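Adenylate cyclase-like protein (Chlamydia trachomatis, PDB 3GQS) is of unknown function but carries the FHA domain described here, a beta sandwich that in many relatives recognises phosphothreonine in partner proteins. Local coordinates at residues L6-A11 with L96-D101; L21-T26 with I54-S59; G30-V35 with I45-A50; H49-I54 with L61-G66; N69-E74 with V90-T95. One frame throughout, in Å; residues are numbered along the deposited sequence.

Contact 1. Residues L6-A11 with L96-D101; sequences LLKVLA and LFLLVD
Leu6 to Val9 lie antiparallel to Phe97 to Val100 as neighbouring strands of one sheet, the axes of the short segments 4.8 Å apart and their directions at 151°. Leu6 with Val100 and Lys8 with Leu98 are the hydrogen-bonded pairs, each exchanging two N-H...O=C bonds; between and beyond them Leu7 with Leu99 and Val9 with Phe97 form non-hydrogen-bonded pairs. The pairing outlasts the regular strand: Leu10 N gives to Leu96 O, and Leu96 N to Ala11 O at 3.0 Å, with both donors well above the carbonyl planes as the chain starts to swing away.

On the buried face Leu7 leans over the ring of Phe97. Its CD1 stands 4.0 Å from the centroid of that ring and 27° off the normal, a CH-pi contact over the face. Leu7 CG is anti to the backbone N (chi1 -179°), which brings Leu7 CG to 3.7 Å from Phe97 CD1. Leu99 reaches back with CD2, 3.8 Å from Leu7 CB. The reverse face is more mixed. Lys8 and Leu98 run side by side in the same direction, and Lys8 CG to Leu98 CD1, at 3.5 Å, is closer than usual van der Waals contact; Leu10 crosses Leu98 at about a right angle, its CD1 4.0 Å from Leu98 CG. Leu6 CB rests on Val100 CG2 at 3.8 Å.

Leu7 and Phe97 also touch Ile52 in the facing sheet. Both faces are largely apolar; the inner one, with Phe97, is buried, the outer one, with Lys8, only partly.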
# COMPACT_ATOMS: atom_id res chain seq x y z
N LEU A 6 -10.42 -2.07 0.51
CA LEU A 6 -9.66 -3.01 1.33
C LEU A 6 -8.31 -3.24 0.70
O LEU A 6 -8.19 -3.28 -0.51
CB LEU A 6 -10.42 -4.35 1.54
CG LEU A 6 -11.67 -4.28 2.43
CD1 LEU A 6 -12.98 -4.32 1.58
CD2 LEU A 6 -11.63 -5.39 3.50
N LEU A 7 -7.28 -3.38 1.51
CA LEU A 7 -5.98 -3.66 1.00
C LEU A 7 -5.82 -5.18 1.14
O LEU A 7 -5.94 -5.71 2.23
CB LEU A 7 -4.89 -2.89 1.78
CG LEU A 7 -3.45 -3.10 1.27
CD1 LEU A 7 -2.53 -1.96 1.55
CD2 LEU A 7 -2.85 -4.31 1.86
N LYS A 8 -5.62 -5.88 0.05
CA LYS A 8 -5.31 -7.33 0.22
C LYS A 8 -3.87 -7.65 -0.19
O LYS A 8 -3.43 -7.28 -1.26
CB LYS A 8 -6.34 -8.27 -0.39
CG LYS A 8 -6.68 -8.09 -1.78
CD LYS A 8 -7.58 -9.24 -2.34
CE LYS A 8 -8.97 -9.33 -1.66
NZ LYS A 8 -9.88 -10.38 -2.25
N VAL A 9 -3.15 -8.30 0.68
CA VAL A 9 -1.80 -8.83 0.35
C VAL A 9 -1.89 -10.15 -0.46
O VAL A 9 -2.54 -11.09 -0.03
CB VAL A 9 -1.03 -9.12 1.60
CG1 VAL A 9 0.39 -9.77 1.26
CG2 VAL A 9 -0.90 -7.86 2.45
N LEU A 10 -1.23 -10.17 -1.62
CA LEU A 10 -1.29 -11.24 -2.61
C LEU A 10 -0.20 -12.30 -2.45
O LEU A 10 -0.42 -13.46 -2.81
CB LEU A 10 -1.21 -10.68 -4.04
CG LEU A 10 -2.30 -9.64 -4.37
CD1 LEU A 10 -2.09 -8.88 -5.70
CD2 LEU A 10 -3.68 -10.30 -4.29
N ALA A 11 0.95 -11.88 -1.92
CA ALA A 11 2.17 -12.73 -1.90
C ALA A 11 3.36 -11.92 -1.45
O ALA A 11 3.19 -10.73 -1.20
CB ALA A 11 2.47 -13.38 -3.32
N LEU A 96 3.44 -8.21 -2.83
CA LEU A 96 2.47 -7.75 -3.82
C LEU A 96 1.19 -7.45 -3.07
O LEU A 96 0.82 -8.16 -2.17
CB LEU A 96 2.25 -8.82 -4.90
CG LEU A 96 3.38 -9.13 -5.89
CD1 LEU A 96 2.97 -10.32 -6.88
CD2 LEU A 96 3.88 -7.90 -6.67
N PHE A 97 0.54 -6.37 -3.42
CA PHE A 97 -0.80 -6.09 -2.90
C PHE A 97 -1.66 -5.29 -3.83
O PHE A 97 -1.19 -4.73 -4.83
CB PHE A 97 -0.74 -5.45 -1.53
CG PHE A 97 -0.34 -4.00 -1.53
CD1 PHE A 97 -1.29 -2.99 -1.79
CD2 PHE A 97 0.95 -3.63 -1.22
CE1 PHE A 97 -0.96 -1.64 -1.73
CE2 PHE A 97 1.30 -2.28 -1.19
CZ PHE A 97 0.32 -1.28 -1.44
N LEU A 98 -2.93 -5.27 -3.53
CA LEU A 98 -3.85 -4.42 -4.29
C LEU A 98 -5.04 -3.99 -3.48
O LEU A 98 -5.29 -4.53 -2.39
CB LEU A 98 -4.30 -5.05 -5.61
CG LEU A 98 -5.17 -6.29 -5.66
CD1 LEU A 98 -6.35 -6.30 -4.72
CD2 LEU A 98 -5.64 -6.34 -7.09
N LEU A 99 -5.71 -2.97 -4.00
CA LEU A 99 -6.92 -2.47 -3.41
C LEU A 99 -8.05 -3.04 -4.19
O LEU A 99 -8.05 -3.06 -5.41
CB LEU A 99 -7.07 -0.92 -3.46
CG LEU A 99 -6.20 -0.08 -2.54
CD1 LEU A 99 -7.01 1.14 -2.07
CD2 LEU A 99 -5.63 -0.88 -1.31
N VAL A 100 -9.03 -3.48 -3.42
CA VAL A 100 -10.34 -3.76 -3.93
C VAL A 100 -11.31 -2.72 -3.40
O VAL A 100 -11.12 -2.13 -2.31
CB VAL A 100 -10.77 -5.17 -3.59
CG1 VAL A 100 -9.97 -6.13 -4.45
CG2 VAL A 100 -10.63 -5.44 -2.08
N ASP A 101 -12.33 -2.48 -4.19
CA ASP A 101 -13.39 -1.52 -3.88
C ASP A 101 -14.74 -2.23 -4.04
O ASP A 101 -15.01 -2.86 -5.05
CB ASP A 101 -13.31 -0.31 -4.80
CG ASP A 101 -14.31 0.79 -4.46
OD1 ASP A 101 -14.73 0.96 -3.31
OD2 ASP A 101 -14.66 1.53 -5.38

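Contact 2. Residues L21-T26 with I54-S59; sequences LDSGKT and IGNDNS
The backbone N and O of Ile54 both bond to the turn at Asp22 to Lys25. Its N-H gives a nearly straight bond (171°) to Lys25 O at 2.8 Å, and its carbonyl O receives Gly24 N at 2.7 Å, although this second bond is bent and weak. The side chain of Ile54 lies against the turn, CB 3.4 Å from Asp22 O. CG1 is anti to the carbonyl carbon (chi1 -68°); CG2, anti to the backbone N, meets Ser23 CA at 3.5 Å. Ile54 CD1 presses on Leu21 CB at 3.4 Å, a tight pair, the side chains crossing at about a right angle. Farther out, Asn56 lays OD1 3.3 Å from Gly24 CA.

The next shell holds the turn. Asp22 to Lys25 is a type II beta turn closed by Lys25 N to Asp22 O at 3.2 Å, and Gly24 takes its third position with a phi of 79°. A salt bridge from Lys25 NZ to Asp22 OD2, 3.5 Å long, spans the same turn. Asp22 N is hydrogen-bonded to Tyr27 OH, and Tyr27 also packs on Leu21 and Ile54. A bond from Gly55 N to Ser59 O closes the other loop.

Residues 21-26 carry the chain from one sheet to the other and residues 54-59 join two strands of a hairpin; the two connections pack together at one end of the beta sandwich of this FHA domain.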
# COMPACT_ATOMS: atom_id res chain seq x y z
N LEU A 21 -9.53 -0.04 4.63
CA LEU A 21 -8.84 1.23 4.65
C LEU A 21 -9.94 2.32 4.61
O LEU A 21 -10.71 2.44 3.65
CB LEU A 21 -7.88 1.36 3.45
CG LEU A 21 -6.72 0.34 3.35
CD1 LEU A 21 -5.85 0.66 2.14
CD2 LEU A 21 -5.91 0.28 4.59
N ASP A 22 -10.02 3.07 5.68
CA ASP A 22 -11.18 4.01 5.95
C ASP A 22 -11.08 5.23 5.10
O ASP A 22 -9.97 5.71 4.80
CB ASP A 22 -11.22 4.41 7.42
CG ASP A 22 -11.71 3.30 8.35
OD1 ASP A 22 -12.50 2.46 7.90
OD2 ASP A 22 -11.35 3.26 9.56
N SER A 23 -12.22 5.80 4.71
CA SER A 23 -12.20 7.01 3.90
C SER A 23 -11.73 8.19 4.78
O SER A 23 -12.12 8.32 5.96
CB SER A 23 -13.56 7.28 3.23
OG SER A 23 -14.39 7.96 4.12
N GLY A 24 -10.88 9.03 4.22
CA GLY A 24 -10.27 10.14 5.01
C GLY A 24 -9.10 9.71 5.89
O GLY A 24 -8.63 10.47 6.74
N LYS A 25 -8.60 8.49 5.73
CA LYS A 25 -7.47 8.06 6.56
C LYS A 25 -6.26 7.74 5.75
O LYS A 25 -6.35 7.49 4.56
CB LYS A 25 -7.86 6.91 7.49
CG LYS A 25 -9.07 7.31 8.38
CD LYS A 25 -8.92 6.90 9.83
CE LYS A 25 -10.05 7.50 10.69
NZ LYS A 25 -11.28 6.61 10.67
N THR A 26 -5.13 7.76 6.43
CA THR A 26 -3.81 7.52 5.87
C THR A 26 -3.21 6.31 6.57
O THR A 26 -3.29 6.20 7.78
CB THR A 26 -2.89 8.71 6.16
OG1 THR A 26 -3.49 9.92 5.62
CG2 THR A 26 -1.48 8.50 5.60
N ILE A 54 -6.48 7.67 1.76
CA ILE A 54 -7.82 7.54 1.19
C ILE A 54 -8.51 8.86 1.42
O ILE A 54 -8.73 9.27 2.54
CB ILE A 54 -8.62 6.37 1.77
CG1 ILE A 54 -7.96 5.03 1.33
CG2 ILE A 54 -10.06 6.39 1.25
CD1 ILE A 54 -7.19 4.45 2.35
N GLY A 55 -8.77 9.54 0.31
CA GLY A 55 -9.46 10.81 0.34
C GLY A 55 -10.90 10.56 0.69
O GLY A 55 -11.38 9.44 0.70
N ASN A 56 -11.62 11.63 0.99
CA ASN A 56 -13.00 11.47 1.39
C ASN A 56 -13.95 11.21 0.23
O ASN A 56 -15.13 10.96 0.46
CB ASN A 56 -13.44 12.67 2.23
CG ASN A 56 -12.95 12.55 3.65
OD1 ASN A 56 -13.16 11.49 4.32
ND2 ASN A 56 -12.24 13.59 4.13
N ASP A 57 -13.44 11.22 -1.00
CA ASP A 57 -14.32 11.09 -2.17
C ASP A 57 -14.02 9.92 -3.13
O ASP A 57 -14.07 10.08 -4.34
CB ASP A 57 -14.35 12.42 -2.96
N ASN A 58 -13.73 8.75 -2.59
CA ASN A 58 -13.49 7.56 -3.46
C ASN A 58 -12.19 7.62 -4.27
O ASN A 58 -12.05 6.88 -5.25
CB ASN A 58 -14.66 7.36 -4.43
N SER A 59 -11.27 8.50 -3.87
CA SER A 59 -9.97 8.60 -4.53
C SER A 59 -8.86 8.13 -3.60
O SER A 59 -8.90 8.33 -2.39
CB SER A 59 -9.71 10.03 -4.93
OG SER A 59 -10.14 10.88 -3.88

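Contact 3. Residues G30-V35 with I45-A50; sequences GSDPQV and ISRQHA. With PO4 (phosphate ion), chain C.
Arg47 O takes one hydrogen bond from the facing loop, from Asp32 N at 3.2 Å, in the carbonyl plane and on a lone pair, and a C-H...O contact from Gly30 CA at 3.3 Å. Val35 CG2 also rests against this oxygen. Next to it Ser31 N gives to Ser46 O at 2.9 Å. The side chain of Ser31, with OG between the backbone N and the carbonyl carbon (chi1 52°), turns OG toward Ile45 O and gives it a hydrogen bond whose exact length, 2.5 Å, is doubtful.

On the outer side the loop holds a phosphate ion, probably from the crystallisation liquor. Ser46 OG gives to its O2 at 2.6 Å, and its O4 takes two bonds from one residue, Arg47 N at 3.0 Å and Arg47 NH1 at 2.9 Å, with the ion at the guanidinium edge. Ser46 to His49 fits the Ser-x-x-His motif of FHA domains, whose serine typically contacts the phosphate and whose histidine is structural, so the ion may mimic a ligand's phosphate.

His49 ND1 accepts from Ser46 N and His49 NE2 bonds to Gly70 O, tying the loop inward. Both segments are mostly loop, at one end of the mixed sheet: residues 30-35 leave strand 26-30 for strand 38-39, and residues 45-50 lead into strand 50-54.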
# COMPACT_ATOMS: atom_id res chain seq x y z
N GLY A 30 4.77 -0.89 6.12
CA GLY A 30 6.19 -1.13 6.30
C GLY A 30 6.46 -2.39 7.10
O GLY A 30 5.53 -3.11 7.43
N SER A 31 7.73 -2.62 7.41
CA SER A 31 8.18 -3.79 8.16
C SER A 31 8.34 -3.56 9.67
O SER A 31 8.41 -4.54 10.41
CB SER A 31 9.51 -4.32 7.59
OG SER A 31 10.51 -3.31 7.48
N ASP A 32 8.40 -2.29 10.11
CA ASP A 32 8.55 -1.94 11.54
C ASP A 32 7.19 -1.57 12.21
O ASP A 32 6.59 -0.55 11.86
CB ASP A 32 9.53 -0.78 11.67
CG ASP A 32 9.81 -0.36 13.11
OD1 ASP A 32 9.19 -0.85 14.08
OD2 ASP A 32 10.73 0.48 13.27
N PRO A 33 6.72 -2.39 13.15
CA PRO A 33 5.46 -2.20 13.75
C PRO A 33 5.35 -0.95 14.62
O PRO A 33 4.24 -0.56 14.95
CB PRO A 33 5.32 -3.44 14.65
CG PRO A 33 6.63 -3.92 14.87
CD PRO A 33 7.36 -3.62 13.66
N GLN A 34 6.48 -0.37 15.01
CA GLN A 34 6.49 0.92 15.75
C GLN A 34 6.30 2.14 14.86
O GLN A 34 6.17 3.24 15.40
CB GLN A 34 7.77 1.08 16.57
CG GLN A 34 7.87 0.05 17.66
CD GLN A 34 9.11 0.13 18.51
OE1 GLN A 34 9.94 -0.79 18.49
NE2 GLN A 34 9.24 1.20 19.29
N VAL A 35 6.34 1.98 13.54
CA VAL A 35 6.12 3.10 12.61
C VAL A 35 5.06 2.83 11.53
O VAL A 35 4.50 3.78 10.96
CB VAL A 35 7.45 3.60 11.94
CG1 VAL A 35 8.34 4.34 12.97
CG2 VAL A 35 8.27 2.44 11.29
N ILE A 45 11.12 -4.91 2.55
CA ILE A 45 10.21 -3.81 2.88
C ILE A 45 10.86 -2.85 3.94
O ILE A 45 11.25 -3.22 5.06
CB ILE A 45 8.81 -4.34 3.30
CG1 ILE A 45 8.19 -5.17 2.14
CG2 ILE A 45 7.81 -3.22 3.62
CD1 ILE A 45 6.89 -5.95 2.51
N SER A 46 10.96 -1.59 3.56
CA SER A 46 11.44 -0.55 4.46
C SER A 46 10.61 -0.48 5.76
O SER A 46 9.45 -0.90 5.81
CB SER A 46 11.49 0.78 3.73
OG SER A 46 12.59 0.75 2.84
N ARG A 47 11.24 0.00 6.82
CA ARG A 47 10.60 0.12 8.13
C ARG A 47 9.26 0.85 7.96
O ARG A 47 8.22 0.43 8.44
CB ARG A 47 11.49 0.87 9.09
CG ARG A 47 12.71 0.09 9.51
CD ARG A 47 13.74 0.94 10.25
NE ARG A 47 14.96 0.19 10.51
CZ ARG A 47 15.97 -0.01 9.65
NH1 ARG A 47 15.96 0.50 8.43
NH2 ARG A 47 17.04 -0.67 10.03
N GLN A 48 9.32 1.91 7.19
CA GLN A 48 8.13 2.54 6.63
C GLN A 48 8.37 2.84 5.17
O GLN A 48 9.28 3.51 4.79
CB GLN A 48 7.72 3.81 7.43
CG GLN A 48 8.73 4.98 7.38
CD GLN A 48 8.31 6.11 8.32
OE1 GLN A 48 7.14 6.55 8.31
NE2 GLN A 48 9.24 6.57 9.15
N HIS A 49 7.51 2.30 4.34
CA HIS A 49 7.82 2.15 2.96
C HIS A 49 6.97 3.03 2.04
O HIS A 49 7.46 3.67 1.11
CB HIS A 49 7.61 0.67 2.61
CG HIS A 49 8.17 0.29 1.27
ND1 HIS A 49 9.18 -0.63 1.12
CD2 HIS A 49 7.85 0.72 0.03
CE1 HIS A 49 9.48 -0.72 -0.16
NE2 HIS A 49 8.68 0.08 -0.85
N ALA A 50 5.67 2.96 2.27
CA ALA A 50 4.65 3.53 1.40
C ALA A 50 3.55 4.04 2.30
O ALA A 50 3.32 3.51 3.36
CB ALA A 50 4.07 2.48 0.42
P PO4 C . 14.71 1.66 5.41
O1 PO4 C . 14.30 2.84 4.59
O2 PO4 C . 14.67 0.49 4.39
O3 PO4 C . 16.10 1.85 6.00
O4 PO4 C . 13.89 1.30 6.62

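Contact 4. Residues H49-I54 with L61-G66; sequences HAKIII and LIEDLG
The beta hairpin of strands 50-54 and 60-64 forms the middle of the mixed sheet; the axes of the short segments approach to 4.6 Å, their directions 161° apart. Lys51 with Glu63 and Ile53 with Leu61 are its hydrogen-bonded pairs. Lys51 N gives to Glu63 O at 2.9 Å; the return bond from Glu63 N to Lys51 O is weak. Ile53 N and Leu61 O are 3.0 Å apart in a straighter bond, and Leu61 N answers to Ile53 O. Where the hairpin opens, Leu65 N still reaches His49 O, from above its carbonyl plane. His49 and Ala50 both face Val29, a classic beta bulge on the edge toward strand 26-30.

Ala50, Ile52 and Ile62 point into the space between the sheets. Ile62 CG1 is anti to the backbone N (chi1 -179°), placing it near Lys51 O, and CD1 beyond it lies 4.1 Å from Ile52 CG1, the two side chains crossing at a slant. This is the inner face of the FHA sandwich, and Val90 of the opposing sheet packs on Ile62.

On the outward face Lys51 and Glu63 run side by side in the same direction. Lys51 CE passes 3.6 Å from Glu63 OE1, but the charged atoms do not touch, Lys51 NZ and Glu63 OE1 being 4.6 Å apart, so any attraction would act without a salt bridge. Leu65 crosses Lys51 at about a right angle, CD2 3.8 Å from Lys51 CB. His49 O and Asp64 OD1, both acceptors, lie 3.1 Å apart without a bond; Asp64 OD1 is hydrogen-bonded to Ser67 OG.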
# COMPACT_ATOMS: atom_id res chain seq x y z
N HIS A 49 7.51 2.30 4.34
CA HIS A 49 7.82 2.15 2.96
C HIS A 49 6.97 3.03 2.04
O HIS A 49 7.46 3.67 1.11
CB HIS A 49 7.61 0.67 2.61
CG HIS A 49 8.17 0.29 1.27
ND1 HIS A 49 9.18 -0.63 1.12
CD2 HIS A 49 7.85 0.72 0.03
CE1 HIS A 49 9.48 -0.72 -0.16
NE2 HIS A 49 8.68 0.08 -0.85
N ALA A 50 5.67 2.96 2.27
CA ALA A 50 4.65 3.53 1.40
C ALA A 50 3.55 4.04 2.30
O ALA A 50 3.32 3.51 3.36
CB ALA A 50 4.07 2.48 0.42
N LYS A 51 2.86 5.07 1.82
CA LYS A 51 1.74 5.62 2.53
C LYS A 51 0.54 5.65 1.63
O LYS A 51 0.67 5.98 0.48
CB LYS A 51 2.05 7.04 2.99
CG LYS A 51 1.13 7.44 4.09
CD LYS A 51 1.81 8.18 5.27
CE LYS A 51 2.32 9.48 4.91
NZ LYS A 51 3.16 10.03 6.08
N ILE A 52 -0.60 5.24 2.15
CA ILE A 52 -1.82 5.15 1.36
C ILE A 52 -2.84 6.09 1.97
O ILE A 52 -3.19 5.97 3.12
CB ILE A 52 -2.38 3.68 1.29
CG1 ILE A 52 -1.31 2.75 0.73
CG2 ILE A 52 -3.74 3.59 0.48
CD1 ILE A 52 -1.74 1.23 0.72
N ILE A 53 -3.25 7.06 1.19
CA ILE A 53 -4.14 8.11 1.65
C ILE A 53 -5.47 7.94 0.98
O ILE A 53 -5.59 8.03 -0.24
CB ILE A 53 -3.56 9.50 1.32
CG1 ILE A 53 -2.31 9.74 2.17
CG2 ILE A 53 -4.61 10.63 1.56
CD1 ILE A 53 -1.20 10.45 1.43
N ILE A 54 -6.48 7.67 1.76
CA ILE A 54 -7.82 7.54 1.19
C ILE A 54 -8.51 8.86 1.42
O ILE A 54 -8.73 9.27 2.54
CB ILE A 54 -8.62 6.37 1.77
CG1 ILE A 54 -7.96 5.03 1.33
CG2 ILE A 54 -10.06 6.39 1.25
CD1 ILE A 54 -7.19 4.45 2.35
N LEU A 61 -4.50 7.84 -3.04
CA LEU A 61 -3.14 8.21 -3.43
C LEU A 61 -2.16 7.29 -2.76
O LEU A 61 -2.36 6.82 -1.65
CB LEU A 61 -2.83 9.66 -3.03
CG LEU A 61 -3.55 10.77 -3.83
CD1 LEU A 61 -3.64 12.11 -3.01
CD2 LEU A 61 -2.88 11.03 -5.20
N ILE A 62 -1.09 7.01 -3.45
CA ILE A 62 -0.03 6.25 -2.84
C ILE A 62 1.23 7.06 -3.00
O ILE A 62 1.40 7.83 -3.93
CB ILE A 62 0.15 4.86 -3.46
CG1 ILE A 62 1.28 4.12 -2.74
CG2 ILE A 62 0.40 4.98 -4.97
CD1 ILE A 62 1.08 2.58 -2.64
N GLU A 63 2.12 6.84 -2.05
CA GLU A 63 3.26 7.69 -1.86
C GLU A 63 4.43 6.85 -1.40
O GLU A 63 4.26 6.00 -0.54
CB GLU A 63 2.87 8.65 -0.74
CG GLU A 63 3.72 9.75 -0.53
CD GLU A 63 3.01 10.79 0.34
OE1 GLU A 63 2.72 10.49 1.52
OE2 GLU A 63 2.72 11.86 -0.20
N ASP A 64 5.59 7.11 -1.93
CA ASP A 64 6.81 6.45 -1.50
C ASP A 64 7.49 7.20 -0.34
O ASP A 64 7.71 8.38 -0.44
CB ASP A 64 7.76 6.34 -2.68
CG ASP A 64 9.00 5.52 -2.36
OD1 ASP A 64 9.09 4.93 -1.26
OD2 ASP A 64 9.88 5.45 -3.23
N LEU A 65 7.80 6.51 0.75
CA LEU A 65 8.39 7.15 1.95
C LEU A 65 9.90 6.98 2.04
O LEU A 65 10.41 6.54 3.06
CB LEU A 65 7.75 6.60 3.22
CG LEU A 65 6.23 6.67 3.34
CD1 LEU A 65 5.84 5.93 4.61
CD2 LEU A 65 5.71 8.12 3.34
N GLY A 66 10.59 7.32 0.98
CA GLY A 66 12.04 7.12 0.91
C GLY A 66 12.42 5.65 1.06
O GLY A 66 13.45 5.36 1.66

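Contact 5. Residues N69-E74 with V90-T95; sequences NGVIVE and VALGTT
Val71 lies alongside Leu92, the two side chains pointing the same way with Val71 CG2 3.6 Å from Leu92 CD2. The other branch of Val71, CG1, is anti to the backbone N (chi1 171°) and faces Val90 CG1 at 4.0 Å. Two residues further along, Val73 CG2 meets Val90 CG2 at 4.1 Å. These valines and Leu92 belong to the buried side, where Val71 and Val90 also touch Ile62 of the facing sheet. On the reverse side Ile72 CB rests on Ala91 CB at 3.8 Å.

Ile72 and Ala91 form the hydrogen-bonded pair that joins the backbones. Ala91 N gives to Ile72 O at 2.7 Å and Ile72 N to Ala91 O at 3.1 Å, while Val73 with Val90 is a non-hydrogen-bonded pair. On the Gly70 side of Ile72 the chains separate, and a water continues the link: it lies 2.8 Å from Gly70 O and 2.8 Å from Ala91 O, with a weak bond from Gly93 N. Gly70 O has a second partner in His49.

Two glycines shape the chain here. At the backbone angles of Gly70 (phi 88°) a CB would be jammed against the carbonyl O of Asn69, and Gly93, with a phi of 65°, takes the second position of a type II' turn in which Leu92 and Thr95 bond to each other twice. Asn69 sets ND2 near Gly93 CA and gives its hydrogen bond to Ser44 O. An Asn-Gly pair leading into a short strand is a signature of FHA domains, whose ligand-binding loops often use that asparagine; here it ties one loop to another at the same end of the sandwich.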
# COMPACT_ATOMS: atom_id res chain seq x y z
N ASN A 69 13.70 0.12 -1.91
CA ASN A 69 13.38 -0.60 -3.17
C ASN A 69 12.30 0.06 -4.06
O ASN A 69 11.99 -0.42 -5.15
CB ASN A 69 12.87 -2.01 -2.82
CG ASN A 69 13.99 -2.90 -2.26
OD1 ASN A 69 15.14 -2.82 -2.68
ND2 ASN A 69 13.65 -3.75 -1.30
N GLY A 70 11.68 1.11 -3.54
CA GLY A 70 10.72 1.88 -4.34
C GLY A 70 9.33 1.32 -4.24
O GLY A 70 9.08 0.31 -3.59
N VAL A 71 8.41 2.00 -4.88
CA VAL A 71 7.00 1.59 -4.92
C VAL A 71 6.63 1.44 -6.38
O VAL A 71 6.72 2.40 -7.15
CB VAL A 71 6.09 2.61 -4.22
CG1 VAL A 71 4.62 2.26 -4.50
CG2 VAL A 71 6.37 2.66 -2.72
N ILE A 72 6.28 0.22 -6.77
CA ILE A 72 5.98 -0.14 -8.16
C ILE A 72 4.50 -0.37 -8.30
O ILE A 72 3.93 -1.19 -7.57
CB ILE A 72 6.67 -1.46 -8.63
CG1 ILE A 72 8.19 -1.32 -8.63
CG2 ILE A 72 6.19 -1.88 -10.05
CD1 ILE A 72 8.86 -2.24 -9.64
N VAL A 73 3.87 0.38 -9.21
CA VAL A 73 2.45 0.15 -9.53
C VAL A 73 2.39 -0.35 -10.98
O VAL A 73 2.92 0.26 -11.92
CB VAL A 73 1.54 1.41 -9.27
CG1 VAL A 73 0.05 1.05 -9.46
CG2 VAL A 73 1.74 1.95 -7.86
N GLU A 74 1.77 -1.51 -11.14
CA GLU A 74 1.54 -2.11 -12.48
C GLU A 74 2.77 -1.93 -13.34
O GLU A 74 2.71 -1.34 -14.45
CB GLU A 74 0.35 -1.43 -13.14
CG GLU A 74 -0.97 -1.57 -12.41
CD GLU A 74 -1.85 -2.66 -12.98
OE1 GLU A 74 -2.07 -2.62 -14.19
OE2 GLU A 74 -2.34 -3.53 -12.23
N VAL A 90 0.28 -3.34 -6.66
CA VAL A 90 1.42 -2.62 -6.10
C VAL A 90 2.48 -3.61 -5.56
O VAL A 90 2.16 -4.48 -4.76
CB VAL A 90 1.02 -1.69 -4.92
CG1 VAL A 90 2.24 -0.93 -4.44
CG2 VAL A 90 -0.11 -0.69 -5.34
N ALA A 91 3.72 -3.43 -6.00
CA ALA A 91 4.88 -4.19 -5.53
C ALA A 91 5.75 -3.34 -4.55
O ALA A 91 6.20 -2.25 -4.89
CB ALA A 91 5.72 -4.62 -6.73
N LEU A 92 5.95 -3.89 -3.36
CA LEU A 92 6.88 -3.35 -2.34
C LEU A 92 7.87 -4.45 -2.01
O LEU A 92 7.51 -5.38 -1.32
CB LEU A 92 6.15 -2.95 -1.06
CG LEU A 92 4.99 -1.95 -1.18
CD1 LEU A 92 4.53 -1.53 0.23
CD2 LEU A 92 5.41 -0.78 -2.05
N GLY A 93 9.10 -4.32 -2.47
CA GLY A 93 10.07 -5.36 -2.29
C GLY A 93 9.54 -6.54 -3.10
O GLY A 93 9.19 -6.40 -4.26
N THR A 94 9.45 -7.68 -2.45
CA THR A 94 8.96 -8.90 -3.08
C THR A 94 7.49 -9.12 -2.73
O THR A 94 6.88 -10.10 -3.13
CB THR A 94 9.78 -10.11 -2.64
OG1 THR A 94 9.60 -10.27 -1.23
CG2 THR A 94 11.24 -9.91 -2.93
N THR A 95 6.91 -8.18 -1.98
CA THR A 95 5.53 -8.28 -1.57
C THR A 95 4.59 -7.59 -2.60
O THR A 95 4.90 -6.58 -3.18
CB THR A 95 5.35 -7.75 -0.13
OG1 THR A 95 6.04 -8.64 0.77
CG2 THR A 95 3.88 -7.68 0.26
O HOH W 1 9.04 -2.05 -5.01

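Contacts 1 and 5 share the six-stranded antiparallel sheet, where strands 95-102 and 90-92 are neighbours; contact 4 lies in the mixed sheet facing it, its centre about 14 Å from that of contact 1 and 11 Å from that of contact 5. Across the interior Ile52 meets Leu7 and Phe97, and Ile62 meets Phe97. Contacts 2 and 3 are loop pairs at two ends of the sandwich, about 21 Å apart between centres, and contact 4 shares residues with both. Along the chain, contact 1 encloses all the others, so the first and last strands of the chain are neighbours in the sheet. The phosphate-holding loop of contact 3 is backed by contact 5 through His49 and Gly70.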